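Local coordinates for NAD-dependent epimerase/dehydratase domain-containing protein (Ruegeria pomeroyi DSS-3, PDB 3IUS) that is of unknown function but, as a member of the NAD-dependent epimerase/dehydratase family, probably binds an NAD-type cofactor in a Rossmann-type domain, at residues 114-117 with 118-121; 82-85 with 86-89; 76-79 with 80-83. All blocks are in the same frame, centred on the assembly; numbering follows the deposited sequence.

Interactions 2 and 3 both use helix 79-90; interaction 3 adds the loop before it. They share A82 and A83, their centres lie about 8 Å apart, and both are partly buried. Interaction 3 starts the helix with an aspartate cap, so its chemistry is polar and directed. Interaction 2 lies further along, at a kink, and combines main-chain helix bonds with loose L84 side-chain contacts. The two meet where I88 CD1 packs on V80 CG1 at 4.0 Å. Interaction 1 stands apart, about 25 Å from interaction 3 and 29 Å from interaction 2, centre to centre. It is a surface turn after strand 114-115, held mostly by hydroxyls, a carboxylate and the backbone, with one water.

Interaction 1 (114-117 with 118-121); sequences WVDE and TTPL
D116 and T118 meet through a carboxylate that folds back on the chain following it. CB of D116 starts the side chain, and CG sits between the backbone N and the carbonyl carbon (chi1 61°). This torsion brings the carboxylate back beside the turn. D116 CG lies 3.5 Å from T118 OG1. At the tip, D116 OD1 accepts two bonds. T118 OG1 donates to the syn lone pair of D116 OD1 at 2.6 Å. T118 N donates from the anti side, somewhat out of the carboxylate plane, with N to OD1 2.7 Å. This second bond makes an Asx turn, and the pair should restrict rotation of the carboxylate.

The same residues form a type I beta turn from D116 to T119. T119 N donates to D116 O at 3.0 Å, from above the carbonyl plane. In return, D116 N donates to T119 OG1 at 2.9 Å, and the bond is fairly straight (160°). T119 CG2 lies against V115 CG1 at 3.9 Å, the two side chains crossing at about a right angle. A water donates to both E117 O and T119 O.

E117 turns elsewhere: OE2 accepts from the backbone N of N206, and OE1 forms a salt bridge with R259. The turn thus links strand 114-115, paired parallel with strand 254-255, to strand 204-207, helix 258-262 and the loop leading to helix 126-140.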
ATOM      1  N   TRP A 114     -17.159   6.649   8.913  1.00 15.52           N
ATOM      2  CA  TRP A 114     -16.200   5.579   9.148  1.00 15.49           C
ATOM      3  C   TRP A 114     -16.611   4.304   8.431  1.00 20.21           C
ATOM      4  O   TRP A 114     -17.790   3.947   8.404  1.00 22.84           O
ATOM      5  CB  TRP A 114     -16.048   5.309  10.651  1.00 14.80           C
ATOM      6  CG  TRP A 114     -15.288   6.376  11.380  1.00 18.90           C
ATOM      7  CD1 TRP A 114     -15.802   7.492  11.972  1.00 21.19           C
ATOM      8  CD2 TRP A 114     -13.875   6.420  11.598  1.00 14.36           C
ATOM      9  NE1 TRP A 114     -14.791   8.235  12.537  1.00 18.03           N
ATOM     10  CE2 TRP A 114     -13.598   7.599  12.320  1.00 12.29           C
ATOM     11  CE3 TRP A 114     -12.812   5.580  11.242  1.00 14.98           C
ATOM     12  CZ2 TRP A 114     -12.311   7.945  12.705  1.00 12.42           C
ATOM     13  CZ3 TRP A 114     -11.537   5.927  11.626  1.00 14.13           C
ATOM     14  CH2 TRP A 114     -11.295   7.103  12.344  1.00 13.91           C
ATOM     15  N   VAL A 115     -15.625   3.634   7.846  1.00 12.30           N
ATOM     16  CA  VAL A 115     -15.836   2.386   7.137  1.00 15.29           C
ATOM     17  C   VAL A 115     -14.909   1.329   7.716  1.00 12.42           C
ATOM     18  O   VAL A 115     -13.871   1.645   8.290  1.00 12.63           O
ATOM     19  CB  VAL A 115     -15.559   2.550   5.620  1.00 21.62           C
ATOM     20  CG1 VAL A 115     -16.439   3.655   5.040  1.00 19.98           C
ATOM     21  CG2 VAL A 115     -14.081   2.868   5.360  1.00 16.13           C
ATOM     22  N   ASP A 116     -15.304   0.067   7.610  1.00 15.36           N
ATOM     23  CA  ASP A 116     -14.422  -1.012   8.013  1.00 19.28           C
ATOM     24  C   ASP A 116     -14.402  -2.079   6.929  1.00 12.65           C
ATOM     25  O   ASP A 116     -14.932  -1.873   5.837  1.00 12.70           O
ATOM     26  CB  ASP A 116     -14.792  -1.584   9.394  1.00 22.66           C
ATOM     27  CG  ASP A 116     -16.197  -2.177   9.445  1.00 21.28           C
ATOM     28  OD1 ASP A 116     -16.670  -2.716   8.427  1.00 18.34           O
ATOM     29  OD2 ASP A 116     -16.823  -2.113  10.529  1.00 22.49           O
ATOM     30  N   GLU A 117     -13.791  -3.213   7.231  1.00 18.11           N
ATOM     31  CA  GLU A 117     -13.625  -4.260   6.241  1.00 23.09           C
ATOM     32  C   GLU A 117     -14.954  -4.902   5.826  1.00 25.04           C
ATOM     33  O   GLU A 117     -14.992  -5.653   4.857  1.00 13.01           O
ATOM     34  CB  GLU A 117     -12.638  -5.324   6.736  1.00 20.91           C
ATOM     35  CG  GLU A 117     -11.199  -4.829   6.912  1.00 13.08           C
ATOM     36  CD  GLU A 117     -10.933  -4.196   8.268  1.00 12.94           C
ATOM     37  OE1 GLU A 117     -11.899  -3.812   8.965  1.00 13.53           O
ATOM     38  OE2 GLU A 117      -9.744  -4.083   8.640  1.00 14.17           O
ATOM     39  N   THR A 118     -16.038  -4.592   6.540  1.00 22.14           N
ATOM     40  CA  THR A 118     -17.360  -5.131   6.188  1.00 21.78           C
ATOM     41  C   THR A 118     -18.195  -4.158   5.363  1.00 16.97           C
ATOM     42  O   THR A 118     -19.287  -4.487   4.909  1.00 19.21           O
ATOM     43  CB  THR A 118     -18.184  -5.532   7.437  1.00 24.09           C
ATOM     44  OG1 THR A 118     -18.616  -4.353   8.136  1.00 22.61           O
ATOM     45  CG2 THR A 118     -17.365  -6.412   8.363  1.00 24.18           C
ATOM     46  N   THR A 119     -17.687  -2.947   5.185  1.00 14.30           N
ATOM     47  CA  THR A 119     -18.405  -1.940   4.427  1.00 15.36           C
ATOM     48  C   THR A 119     -18.492  -2.291   2.940  1.00 12.70           C
ATOM     49  O   THR A 119     -17.502  -2.693   2.337  1.00 15.56           O
ATOM     50  CB  THR A 119     -17.725  -0.579   4.607  1.00 14.92           C
ATOM     51  OG1 THR A 119     -17.728  -0.251   6.001  1.00 15.43           O
ATOM     52  CG2 THR A 119     -18.461   0.505   3.831  1.00 17.40           C
ATOM     53  N   PRO A 120     -19.688  -2.140   2.345  1.00 12.66           N
ATOM     54  CA  PRO A 120     -19.865  -2.422   0.912  1.00 12.79           C
ATOM     55  C   PRO A 120     -18.899  -1.628   0.028  1.00 19.21           C
ATOM     56  O   PRO A 120     -18.537  -0.506   0.372  1.00 15.07           O
ATOM     57  CB  PRO A 120     -21.308  -1.975   0.649  1.00 31.35           C
ATOM     58  CG  PRO A 120     -21.993  -2.126   1.971  1.00 28.18           C
ATOM     59  CD  PRO A 120     -20.954  -1.765   2.999  1.00 22.09           C
ATOM     60  N   LEU A 121     -18.491  -2.202  -1.100  1.00 18.42           N
ATOM     61  CA  LEU A 121     -17.558  -1.518  -1.992  1.00 18.49           C
ATOM     62  C   LEU A 121     -18.282  -0.725  -3.077  1.00 17.84           C
ATOM     63  O   LEU A 121     -18.998  -1.290  -3.901  1.00 18.90           O
ATOM     64  CB  LEU A 121     -16.600  -2.524  -2.627  1.00 20.40           C
ATOM     65  CG  LEU A 121     -15.951  -3.489  -1.631  1.00 20.27           C
ATOM     66  CD1 LEU A 121     -15.007  -4.449  -2.344  1.00 21.05           C
ATOM     67  CD2 LEU A 121     -15.232  -2.724  -0.528  1.00 13.99           C
TER
HETATM   68  O   HOH W   1     -15.711  -4.522   2.401  1.00 22.60           O

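Interaction 2 (82-85 with 86-89)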
ATOM      1  N   ALA A  82      -3.886 -12.618 -14.860  1.00 19.22           N
ATOM      2  CA  ALA A  82      -4.113 -12.662 -16.302  1.00 21.16           C
ATOM      3  C   ALA A  82      -3.046 -13.506 -17.001  1.00 25.65           C
ATOM      4  O   ALA A  82      -3.335 -14.219 -17.963  1.00 24.82           O
ATOM      5  CB  ALA A  82      -4.150 -11.249 -16.883  1.00 23.70           C
ATOM      6  N   ALA A  83      -1.816 -13.438 -16.499  1.00 24.27           N
ATOM      7  CA  ALA A  83      -0.694 -14.124 -17.129  1.00 26.12           C
ATOM      8  C   ALA A  83      -0.417 -15.494 -16.518  1.00 25.56           C
ATOM      9  O   ALA A  83       0.110 -16.381 -17.186  1.00 33.19           O
ATOM     10  CB  ALA A  83       0.561 -13.255 -17.070  1.00 28.43           C
ATOM     11  N   LEU A  84      -0.774 -15.666 -15.250  1.00 25.97           N
ATOM     12  CA  LEU A  84      -0.332 -16.833 -14.498  1.00 27.50           C
ATOM     13  C   LEU A  84      -1.423 -17.457 -13.635  1.00 23.73           C
ATOM     14  O   LEU A  84      -1.144 -18.340 -12.828  1.00 25.55           O
ATOM     15  CB  LEU A  84       0.856 -16.454 -13.613  1.00 30.36           C
ATOM     16  CG  LEU A  84       2.207 -16.287 -14.311  1.00 33.98           C
ATOM     17  CD1 LEU A  84       3.153 -15.462 -13.455  1.00 30.48           C
ATOM     18  CD2 LEU A  84       2.805 -17.648 -14.624  1.00 37.06           C
ATOM     19  N   GLY A  85      -2.659 -16.995 -13.802  1.00 20.79           N
ATOM     20  CA  GLY A  85      -3.761 -17.434 -12.961  1.00 23.45           C
ATOM     21  C   GLY A  85      -3.973 -18.936 -12.960  1.00 21.87           C
ATOM     22  O   GLY A  85      -4.234 -19.532 -11.912  1.00 21.79           O
ATOM     23  N   ASP A  86      -3.859 -19.547 -14.136  1.00 25.11           N
ATOM     24  CA  ASP A  86      -4.014 -20.993 -14.275  1.00 30.15           C
ATOM     25  C   ASP A  86      -3.023 -21.754 -13.405  1.00 30.97           C
ATOM     26  O   ASP A  86      -3.388 -22.715 -12.730  1.00 28.58           O
ATOM     27  CB  ASP A  86      -3.832 -21.417 -15.737  1.00 36.00           C
ATOM     28  CG  ASP A  86      -5.046 -21.104 -16.598  1.00 45.91           C
ATOM     29  OD1 ASP A  86      -5.936 -20.355 -16.139  1.00 47.20           O
ATOM     30  OD2 ASP A  86      -5.110 -21.614 -17.737  1.00 51.65           O
ATOM     31  N   GLN A  87      -1.766 -21.320 -13.432  1.00 30.62           N
ATOM     32  CA  GLN A  87      -0.697 -21.991 -12.696  1.00 26.48           C
ATOM     33  C   GLN A  87      -0.879 -21.831 -11.191  1.00 25.29           C
ATOM     34  O   GLN A  87      -0.798 -22.798 -10.432  1.00 23.59           O
ATOM     35  CB  GLN A  87       0.672 -21.444 -13.121  1.00 33.11           C
ATOM     36  CG  GLN A  87       1.072 -21.764 -14.565  1.00 34.87           C
ATOM     37  CD  GLN A  87       0.677 -20.680 -15.560  1.00 36.82           C
ATOM     38  OE1 GLN A  87      -0.312 -19.967 -15.376  1.00 31.16           O
ATOM     39  NE2 GLN A  87       1.457 -20.556 -16.629  1.00 37.08           N
ATOM     40  N   ILE A  88      -1.137 -20.599 -10.772  1.00 27.94           N
ATOM     41  CA  ILE A  88      -1.333 -20.288  -9.365  1.00 25.03           C
ATOM     42  C   ILE A  88      -2.488 -21.097  -8.774  1.00 20.39           C
ATOM     43  O   ILE A  88      -2.373 -21.648  -7.680  1.00 22.03           O
ATOM     44  CB  ILE A  88      -1.568 -18.786  -9.172  1.00 24.74           C
ATOM     45  CG1 ILE A  88      -0.267 -18.023  -9.438  1.00 22.85           C
ATOM     46  CG2 ILE A  88      -2.080 -18.499  -7.779  1.00 25.27           C
ATOM     47  CD1 ILE A  88      -0.423 -16.519  -9.398  1.00 26.01           C
ATOM     48  N   ALA A  89      -3.593 -21.174  -9.508  1.00 25.61           N
ATOM     49  CA  ALA A  89      -4.756 -21.941  -9.069  1.00 25.30           C
ATOM     50  C   ALA A  89      -4.396 -23.412  -8.881  1.00 25.27           C
ATOM     51  O   ALA A  89      -4.718 -24.019  -7.857  1.00 25.58           O
ATOM     52  CB  ALA A  89      -5.898 -21.793 -10.072  1.00 19.83           C
TER
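L84 supplies the side-chain part of the contact, and its carbonyl meets I88 one helical turn on. Its backbone departs from regular helix (phi -137°), and the helix is kinked here. D86 N and Q87 N lack the usual bond to the residue four places earlier. The helical pattern returns at once: I88 N donates to L84 O at 3.1 Å, almost straight (175°). I88 CG1 lies 3.5 Å from L84 O. L84 CB and I88 CD1 are 4.4 Å apart, a loose apolar contact.

On the side-chain level, L84 CD2 meets the amide of Q87, 3.8 Å from Q87 CD. The Q87 chain bends at chi2 (92°), which folds the amide back over L84. As modelled, Q87 OE1 lies 3.1 Å from L84 O. Both are acceptors, so this approach is no hydrogen bond and the amide orientation is doubtful. An alanine in place of Q87 would probably uncover the CD2 methyl of L84 on the amide side and open a gap beside the kink.

G85 closes the segment. G85 O accepts from A89 N at 3.0 Å, and A89 CB lies 3.4 Å from G85 O. L84 and Q87 both also touch E58 in a nearby loop. Helix 79-90 is the crossover helix between parallel strands 66-69 and 97-103, a beta-alpha-beta unit of the kind from which Rossmann folds are built.

Interaction 3 (76-79 with 80-83)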
ATOM      1  N   GLY A  76      -8.751  -4.838 -17.104  1.00 21.48           N
ATOM      2  CA  GLY A  76      -9.050  -6.260 -17.128  1.00 24.69           C
ATOM      3  C   GLY A  76      -8.943  -6.885 -15.755  1.00 26.62           C
ATOM      4  O   GLY A  76      -9.268  -8.060 -15.563  1.00 28.43           O
ATOM      5  N   GLY A  77      -8.500  -6.090 -14.787  1.00 20.31           N
ATOM      6  CA  GLY A  77      -8.290  -6.580 -13.440  1.00 20.73           C
ATOM      7  C   GLY A  77      -6.823  -6.821 -13.144  1.00 19.89           C
ATOM      8  O   GLY A  77      -5.971  -5.975 -13.426  1.00 20.69           O
ATOM      9  N   ASP A  78      -6.522  -7.985 -12.584  1.00 17.56           N
ATOM     10  CA  ASP A  78      -5.162  -8.266 -12.130  1.00 17.50           C
ATOM     11  C   ASP A  78      -4.268  -8.887 -13.197  1.00 20.73           C
ATOM     12  O   ASP A  78      -4.554  -9.972 -13.696  1.00 19.24           O
ATOM     13  CB  ASP A  78      -5.184  -9.165 -10.894  1.00 16.73           C
ATOM     14  CG  ASP A  78      -3.814  -9.327 -10.275  1.00 16.87           C
ATOM     15  OD1 ASP A  78      -3.530  -8.618  -9.286  1.00 22.44           O
ATOM     16  OD2 ASP A  78      -3.019 -10.150 -10.780  1.00 17.17           O
ATOM     17  N   PRO A  79      -3.157  -8.204 -13.522  1.00 23.25           N
ATOM     18  CA  PRO A  79      -2.192  -8.641 -14.538  1.00 19.58           C
ATOM     19  C   PRO A  79      -1.472  -9.944 -14.182  1.00 18.12           C
ATOM     20  O   PRO A  79      -1.133 -10.700 -15.088  1.00 26.50           O
ATOM     21  CB  PRO A  79      -1.189  -7.479 -14.592  1.00 21.45           C
ATOM     22  CG  PRO A  79      -1.922  -6.311 -14.008  1.00 24.59           C
ATOM     23  CD  PRO A  79      -2.814  -6.885 -12.967  1.00 22.30           C
ATOM     24  N   VAL A  80      -1.233 -10.196 -12.896  1.00 18.22           N
ATOM     25  CA  VAL A  80      -0.564 -11.425 -12.473  1.00 21.83           C
ATOM     26  C   VAL A  80      -1.468 -12.628 -12.740  1.00 18.09           C
ATOM     27  O   VAL A  80      -1.033 -13.630 -13.302  1.00 18.39           O
ATOM     28  CB  VAL A  80      -0.147 -11.385 -10.982  1.00 22.78           C
ATOM     29  CG1 VAL A  80       0.280 -12.770 -10.503  1.00 17.98           C
ATOM     30  CG2 VAL A  80       0.975 -10.377 -10.765  1.00 19.57           C
ATOM     31  N   LEU A  81      -2.733 -12.515 -12.356  1.00 20.60           N
ATOM     32  CA  LEU A  81      -3.702 -13.575 -12.627  1.00 19.28           C
ATOM     33  C   LEU A  81      -3.935 -13.726 -14.129  1.00 18.03           C
ATOM     34  O   LEU A  81      -4.157 -14.828 -14.622  1.00 24.53           O
ATOM     35  CB  LEU A  81      -5.027 -13.300 -11.908  1.00 17.36           C
ATOM     36  CG  LEU A  81      -5.046 -13.453 -10.385  1.00 18.50           C
ATOM     37  CD1 LEU A  81      -6.395 -13.028  -9.815  1.00 19.63           C
ATOM     38  CD2 LEU A  81      -4.712 -14.882  -9.979  1.00 19.64           C
ATOM     39  N   ALA A  82      -3.886 -12.618 -14.860  1.00 19.22           N
ATOM     40  CA  ALA A  82      -4.113 -12.662 -16.302  1.00 21.16           C
ATOM     41  C   ALA A  82      -3.046 -13.506 -17.001  1.00 25.65           C
ATOM     42  O   ALA A  82      -3.335 -14.219 -17.963  1.00 24.82           O
ATOM     43  CB  ALA A  82      -4.150 -11.249 -16.883  1.00 23.70           C
ATOM     44  N   ALA A  83      -1.816 -13.438 -16.499  1.00 24.27           N
ATOM     45  CA  ALA A  83      -0.694 -14.124 -17.129  1.00 26.12           C
ATOM     46  C   ALA A  83      -0.417 -15.494 -16.518  1.00 25.56           C
ATOM     47  O   ALA A  83       0.110 -16.381 -17.186  1.00 33.19           O
ATOM     48  CB  ALA A  83       0.561 -13.255 -17.070  1.00 28.43           C
TER
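The backbone from D78 to A83 turns from loop into helix, with A82 N donating to D78 O at 3.0 Å and A83 N donating to P79 O at 3.2 Å. D78 is the N-cap of helix 79-90, the helix after strand 66-69 of the Rossmann-type sheet.

The D78 side chain makes the cap. CG points opposite the backbone N (chi1 -172°), which swings the carboxylate over the first helical turn. D78 OD2 accepts from L81 N on its anti lone pair, at 2.9 Å and 162°. D78 OD2 also takes a weak, bent bond from V80 N at 2.8 Å. P79, first in the helix, has no N-H. The cap takes the next two amides, V80 N and L81 N, as N-cap side chains commonly do. The carboxylate's negative charge would probably be favoured at this helix start.

The other D78 oxygen, OD1, accepts from NE1 of W138 on helix 126-140, and D78 N donates to Q137 OE1. The cap is therefore tied to a neighbouring helix. V80 and L81 touch the same helix at W138, and V80 also packs on I69 of strand 66-69. Carbon atoms also flank D78 OD2: L81 CG at 3.9 Å and V80 CB at 3.1 Å.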